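Local coordinates for protein tannase (Lactobacillus plantarum, PDB 3WA7) that hydrolyses the galloyl ester bonds of tannins, as a tannase of the alpha/beta-hydrolase fold, at residues Ser178-Pro183 with Ala388-Ala393; Ser169-Ala174 with Gln392-Leu397. One frame throughout, in Å; residues are numbered along the deposited sequence.

Contact 1 (Ser178-Pro183 with Ala388-Ala393); sequences SAYFEP and AELIQA
Tyr180 reaches across to the helix 388-393 and lays one face of its ring on the methyl of Ala393. This is a CH-pi contact: Ala393 CB stands 3.6 Å from the centroid of the Tyr180 ring and 19° off the ring normal, displaced toward the rim that carries CD2 and CE2. Tyr180 CG is anti to the backbone N (chi1 -179°), in a residue whose CB already points toward the helix 388-393. It belongs to the short 3-10 turn 179-181, which leads into the helix 182-188 of the alpha/beta-hydrolase fold. Phe181 follows it, buried against the helix 131-145 by way of Ile133, Val134 and Lys137, and one face of its ring receives Tyr180 CD2 over the centre.

At its phenol end Tyr180 meets Leu390 in van der Waals contact, with no hydrogen bond between them. Tyr180 OH lies 3.5 Å from Leu390 CA and almost as near to Leu390 CD1, the two side chains crossing at about a right angle.

Oxygens meet the edges of both rings. Glu389, exposed to solvent, extends its chain to bring OE2 in the plane of the tyrosine ring, 3.2 Å from Tyr180 CE1, with the carboxylate turned 70° from the ring; such an approach would set the carboxylate oxygen against the weakly positive ring-edge hydrogens. The buried Phe181 has CZ 3.5 Å from Ala393 O, which lies near the plane of its ring and also accepts a hydrogen bond from Tyr399 OH.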
loop_
_atom_site.group_PDB
_atom_site.type_symbol
_atom_site.label_atom_id
_atom_site.label_comp_id
_atom_site.label_asym_id
_atom_site.label_seq_id
_atom_site.Cartn_x
_atom_site.Cartn_y
_atom_site.Cartn_z
ATOM N N SER A 178 6.925 14.375 -10.014
ATOM C CA SER A 178 8.146 13.798 -10.562
ATOM C C SER A 178 8.025 13.864 -12.080
ATOM O O SER A 178 7.011 13.447 -12.642
ATOM C CB SER A 178 8.288 12.339 -10.132
ATOM O OG SER A 178 9.259 11.680 -10.923
ATOM N N ALA A 179 9.056 14.377 -12.742
ATOM C CA ALA A 179 9.035 14.503 -14.196
ATOM C C ALA A 179 9.004 13.156 -14.915
ATOM O O ALA A 179 8.626 13.081 -16.081
ATOM C CB ALA A 179 10.242 15.315 -14.663
ATOM N N TYR A 180 9.398 12.092 -14.223
ATOM C CA TYR A 180 9.415 10.768 -14.836
ATOM C C TYR A 180 8.064 10.360 -15.421
ATOM O O TYR A 180 8.000 9.691 -16.452
ATOM C CB TYR A 180 9.840 9.710 -13.814
ATOM C CG TYR A 180 9.909 8.317 -14.395
ATOM C CD1 TYR A 180 11.044 7.883 -15.081
ATOM C CD2 TYR A 180 8.824 7.446 -14.299
ATOM C CE1 TYR A 180 11.094 6.615 -15.659
ATOM C CE2 TYR A 180 8.864 6.178 -14.874
ATOM C CZ TYR A 180 10.001 5.770 -15.552
ATOM O OH TYR A 180 10.037 4.524 -16.135
ATOM N N PHE A 181 6.986 10.775 -14.763
ATOM C CA PHE A 181 5.642 10.409 -15.191
ATOM C C PHE A 181 4.959 11.399 -16.122
ATOM O O PHE A 181 3.843 11.151 -16.579
ATOM C CB PHE A 181 4.761 10.190 -13.956
ATOM C CG PHE A 181 5.381 9.282 -12.930
ATOM C CD1 PHE A 181 6.245 9.788 -11.964
ATOM C CD2 PHE A 181 5.133 7.916 -12.959
ATOM C CE1 PHE A 181 6.855 8.942 -11.037
ATOM C CE2 PHE A 181 5.739 7.059 -12.040
ATOM C CZ PHE A 181 6.603 7.575 -11.076
ATOM N N GLU A 182 5.626 12.507 -16.421
ATOM C CA GLU A 182 5.028 13.519 -17.279
ATOM C C GLU A 182 4.675 13.009 -18.678
ATOM O O GLU A 182 3.586 13.284 -19.179
ATOM C CB GLU A 182 5.945 14.743 -17.368
ATOM C CG GLU A 182 5.202 16.042 -17.656
ATOM C CD GLU A 182 4.109 16.330 -16.634
ATOM O OE1 GLU A 182 4.398 16.292 -15.418
ATOM O OE2 GLU A 182 2.961 16.600 -17.043
ATOM N N PRO A 183 5.585 12.267 -19.330
ATOM C CA PRO A 183 5.250 11.772 -20.670
ATOM C C PRO A 183 3.954 10.955 -20.702
ATOM O O PRO A 183 3.115 11.140 -21.588
ATOM C CB PRO A 183 6.476 10.941 -21.040
ATOM C CG PRO A 183 7.583 11.705 -20.391
ATOM C CD PRO A 183 7.002 12.008 -19.019
ATOM N N ALA A 388 15.751 -0.676 -15.180
ATOM C CA ALA A 388 16.168 -0.225 -13.853
ATOM C C ALA A 388 15.542 1.111 -13.448
ATOM O O ALA A 388 15.215 1.322 -12.279
ATOM C CB ALA A 388 17.688 -0.120 -13.797
ATOM N N GLU A 389 15.387 2.010 -14.413
ATOM C CA GLU A 389 14.813 3.324 -14.149
ATOM C C GLU A 389 13.349 3.197 -13.731
ATOM O O GLU A 389 12.878 3.933 -12.865
ATOM C CB GLU A 389 14.936 4.199 -15.399
ATOM C CG GLU A 389 14.646 5.672 -15.179
ATOM C CD GLU A 389 14.913 6.499 -16.426
ATOM O OE1 GLU A 389 16.028 6.395 -16.980
ATOM O OE2 GLU A 389 14.016 7.256 -16.853
ATOM N N LEU A 390 12.636 2.261 -14.350
ATOM C CA LEU A 390 11.228 2.033 -14.029
ATOM C C LEU A 390 11.087 1.401 -12.648
ATOM O O LEU A 390 10.209 1.770 -11.868
ATOM C CB LEU A 390 10.585 1.123 -15.082
ATOM C CG LEU A 390 9.157 0.644 -14.784
ATOM C CD1 LEU A 390 8.226 1.839 -14.600
ATOM C CD2 LEU A 390 8.672 -0.235 -15.930
ATOM N N ILE A 391 11.949 0.437 -12.349
ATOM C CA ILE A 391 11.912 -0.223 -11.050
ATOM C C ILE A 391 12.109 0.835 -9.963
ATOM O O ILE A 391 11.377 0.875 -8.972
ATOM C CB ILE A 391 13.024 -1.290 -10.950
ATOM C CG1 ILE A 391 12.758 -2.407 -11.963
ATOM C CG2 ILE A 391 13.098 -1.832 -9.531
ATOM C CD1 ILE A 391 13.887 -3.420 -12.076
ATOM N N GLN A 392 13.092 1.704 -10.168
ATOM C CA GLN A 392 13.392 2.770 -9.218
ATOM C C GLN A 392 12.246 3.779 -9.102
ATOM O O GLN A 392 11.901 4.231 -8.002
ATOM C CB GLN A 392 14.671 3.492 -9.653
ATOM C CG GLN A 392 15.072 4.655 -8.770
ATOM C CD GLN A 392 16.306 5.368 -9.286
ATOM O OE1 GLN A 392 17.388 4.785 -9.364
ATOM N NE2 GLN A 392 16.148 6.635 -9.647
ATOM N N ALA A 393 11.654 4.117 -10.243
ATOM C CA ALA A 393 10.562 5.079 -10.296
ATOM C C ALA A 393 9.325 4.678 -9.494
ATOM O O ALA A 393 8.615 5.546 -8.977
ATOM C CB ALA A 393 10.170 5.335 -11.753
#

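Contact 2 (Ser169-Ala174 with Gln392-Leu397)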
loop_
_atom_site.group_PDB
_atom_site.type_symbol
_atom_site.label_atom_id
_atom_site.label_comp_id
_atom_site.label_asym_id
_atom_site.label_seq_id
_atom_site.Cartn_x
_atom_site.Cartn_y
_atom_site.Cartn_z
ATOM N N SER A 169 -0.536 4.258 -2.573
ATOM C CA SER A 169 -0.723 5.434 -1.734
ATOM C C SER A 169 0.636 6.012 -1.340
ATOM O O SER A 169 0.867 7.218 -1.449
ATOM C CB SER A 169 -1.511 5.057 -0.475
ATOM O OG SER A 169 -1.633 6.162 0.403
ATOM N N ALA A 170 1.540 5.145 -0.891
ATOM C CA ALA A 170 2.867 5.588 -0.487
ATOM C C ALA A 170 3.617 6.229 -1.653
ATOM O O ALA A 170 4.257 7.268 -1.494
ATOM C CB ALA A 170 3.675 4.408 0.062
ATOM N N LEU A 171 3.540 5.610 -2.826
ATOM C CA LEU A 171 4.237 6.143 -3.992
ATOM C C LEU A 171 3.689 7.508 -4.408
ATOM O O LEU A 171 4.451 8.383 -4.823
ATOM C CB LEU A 171 4.144 5.162 -5.163
ATOM C CG LEU A 171 4.951 5.527 -6.412
ATOM C CD1 LEU A 171 6.434 5.715 -6.073
ATOM C CD2 LEU A 171 4.774 4.419 -7.430
ATOM N N ALA A 172 2.376 7.692 -4.297
ATOM C CA ALA A 172 1.764 8.972 -4.647
ATOM C C ALA A 172 2.315 10.061 -3.730
ATOM O O ALA A 172 2.625 11.166 -4.173
ATOM C CB ALA A 172 0.242 8.893 -4.511
ATOM N N GLY A 173 2.441 9.744 -2.446
ATOM C CA GLY A 173 2.960 10.722 -1.506
ATOM C C GLY A 173 4.442 10.997 -1.685
ATOM O O GLY A 173 4.904 12.122 -1.500
ATOM N N ALA A 174 5.193 9.970 -2.067
ATOM C CA ALA A 174 6.632 10.111 -2.241
ATOM C C ALA A 174 7.087 10.776 -3.538
ATOM O O ALA A 174 8.119 11.453 -3.554
ATOM C CB ALA A 174 7.296 8.736 -2.118
ATOM N N GLN A 392 13.092 1.704 -10.168
ATOM C CA GLN A 392 13.392 2.770 -9.218
ATOM C C GLN A 392 12.246 3.779 -9.102
ATOM O O GLN A 392 11.901 4.231 -8.002
ATOM C CB GLN A 392 14.671 3.492 -9.653
ATOM C CG GLN A 392 15.072 4.655 -8.770
ATOM C CD GLN A 392 16.306 5.368 -9.286
ATOM O OE1 GLN A 392 17.388 4.785 -9.364
ATOM N NE2 GLN A 392 16.148 6.635 -9.647
ATOM N N ALA A 393 11.654 4.117 -10.243
ATOM C CA ALA A 393 10.562 5.079 -10.296
ATOM C C ALA A 393 9.325 4.678 -9.494
ATOM O O ALA A 393 8.615 5.546 -8.977
ATOM C CB ALA A 393 10.170 5.335 -11.753
ATOM N N ILE A 394 9.052 3.381 -9.382
ATOM C CA ILE A 394 7.870 2.963 -8.634
ATOM C C ILE A 394 8.166 2.511 -7.206
ATOM O O ILE A 394 7.302 1.946 -6.536
ATOM C CB ILE A 394 7.077 1.847 -9.361
ATOM C CG1 ILE A 394 7.892 0.556 -9.422
ATOM C CG2 ILE A 394 6.683 2.317 -10.754
ATOM C CD1 ILE A 394 7.061 -0.638 -9.865
ATOM N N ASN A 395 9.385 2.771 -6.746
ATOM C CA ASN A 395 9.776 2.423 -5.382
ATOM C C ASN A 395 9.704 3.722 -4.572
ATOM O O ASN A 395 10.455 4.661 -4.829
ATOM C CB ASN A 395 11.209 1.876 -5.359
ATOM C CG ASN A 395 11.614 1.349 -3.988
ATOM O OD1 ASN A 395 11.014 1.700 -2.971
ATOM N ND2 ASN A 395 12.651 0.513 -3.954
ATOM N N PRO A 396 8.789 3.797 -3.594
ATOM C CA PRO A 396 8.665 5.011 -2.782
ATOM C C PRO A 396 9.991 5.479 -2.176
ATOM O O PRO A 396 10.249 6.676 -2.078
ATOM C CB PRO A 396 7.654 4.606 -1.710
ATOM C CG PRO A 396 6.785 3.620 -2.427
ATOM C CD PRO A 396 7.802 2.785 -3.179
ATOM N N LEU A 397 10.829 4.527 -1.778
ATOM C CA LEU A 397 12.113 4.845 -1.162
ATOM C C LEU A 397 13.046 5.693 -2.026
ATOM O O LEU A 397 13.819 6.497 -1.504
ATOM C CB LEU A 397 12.837 3.553 -0.768
ATOM C CG LEU A 397 12.109 2.572 0.155
ATOM C CD1 LEU A 397 13.061 1.437 0.512
ATOM C CD2 LEU A 397 11.630 3.275 1.418
#
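This is a buried, apolar contact in which the helix 164-174 of the alpha/beta-hydrolase fold packs against the chain leaving the helix 388-393. The helix 164-174 follows the probable nucleophile elbow, whose GxSxG pattern centres on Ser163, and Ala170 and Ala174 also touch Trp411 of the strand 410-414. Leu171 and Pro396 carry most of the contact, and Leu171 CA and Pro396 CA are 4.7 Å apart.

The two methyls of Leu171 divide the work. Leu171 CD1 lies 3.6 Å from Ala393 O. Leu171 CD2 rests on Ile394 CA, so that the fork sits against the backbone where the chain leaves the helix. Leu171 CG is anti to the backbone N (chi1 -174°), and the side chain also has Phe132 and Ile133 of the helix 131-145 as neighbours. An alanine in place of Leu171 would probably leave a gap beside Ala393 O and the Ile394 backbone, where the two methyls had packed.

The proline ring lies against the helix surface. Pro396 CG is 3.8 Å from Leu171 N and also approaches Ala170 CB, and one turn further along, Ala174 CB meets Pro396 O at 3.6 Å. Asn395 CB points away from the helix 164-174. Asn395 ND2 donates to Glu210 OE2 and Asn208 OD1, and Asn395 OD1 caps the turn that follows by accepting from Leu397 N at 3.1 Å, the donor standing 45° out of the plane of the Asn395 amide.

Overall arrangement
The segments 388-393 and 392-397 overlap, and of the shared residues Ala393 takes part in both contacts, whose centres are about 10 Å apart. Contact 2 lies wholly in the interior, its centre about 10 Å from that of the chain, whereas contact 1 is partly buried, about 19 Å from it. The helix 164-174 and the turn leading into the next helix, 182-188, both pack on the helix 388-393 and the chain leaving it. No hydrogen bond crosses either contact, yet their chemistry differs: aromatic faces and edges with a carboxylate in contact 1, aliphatic branches and a proline ring in contact 2. Ala393 offers its methyl to contact 1 and its carbonyl oxygen to both.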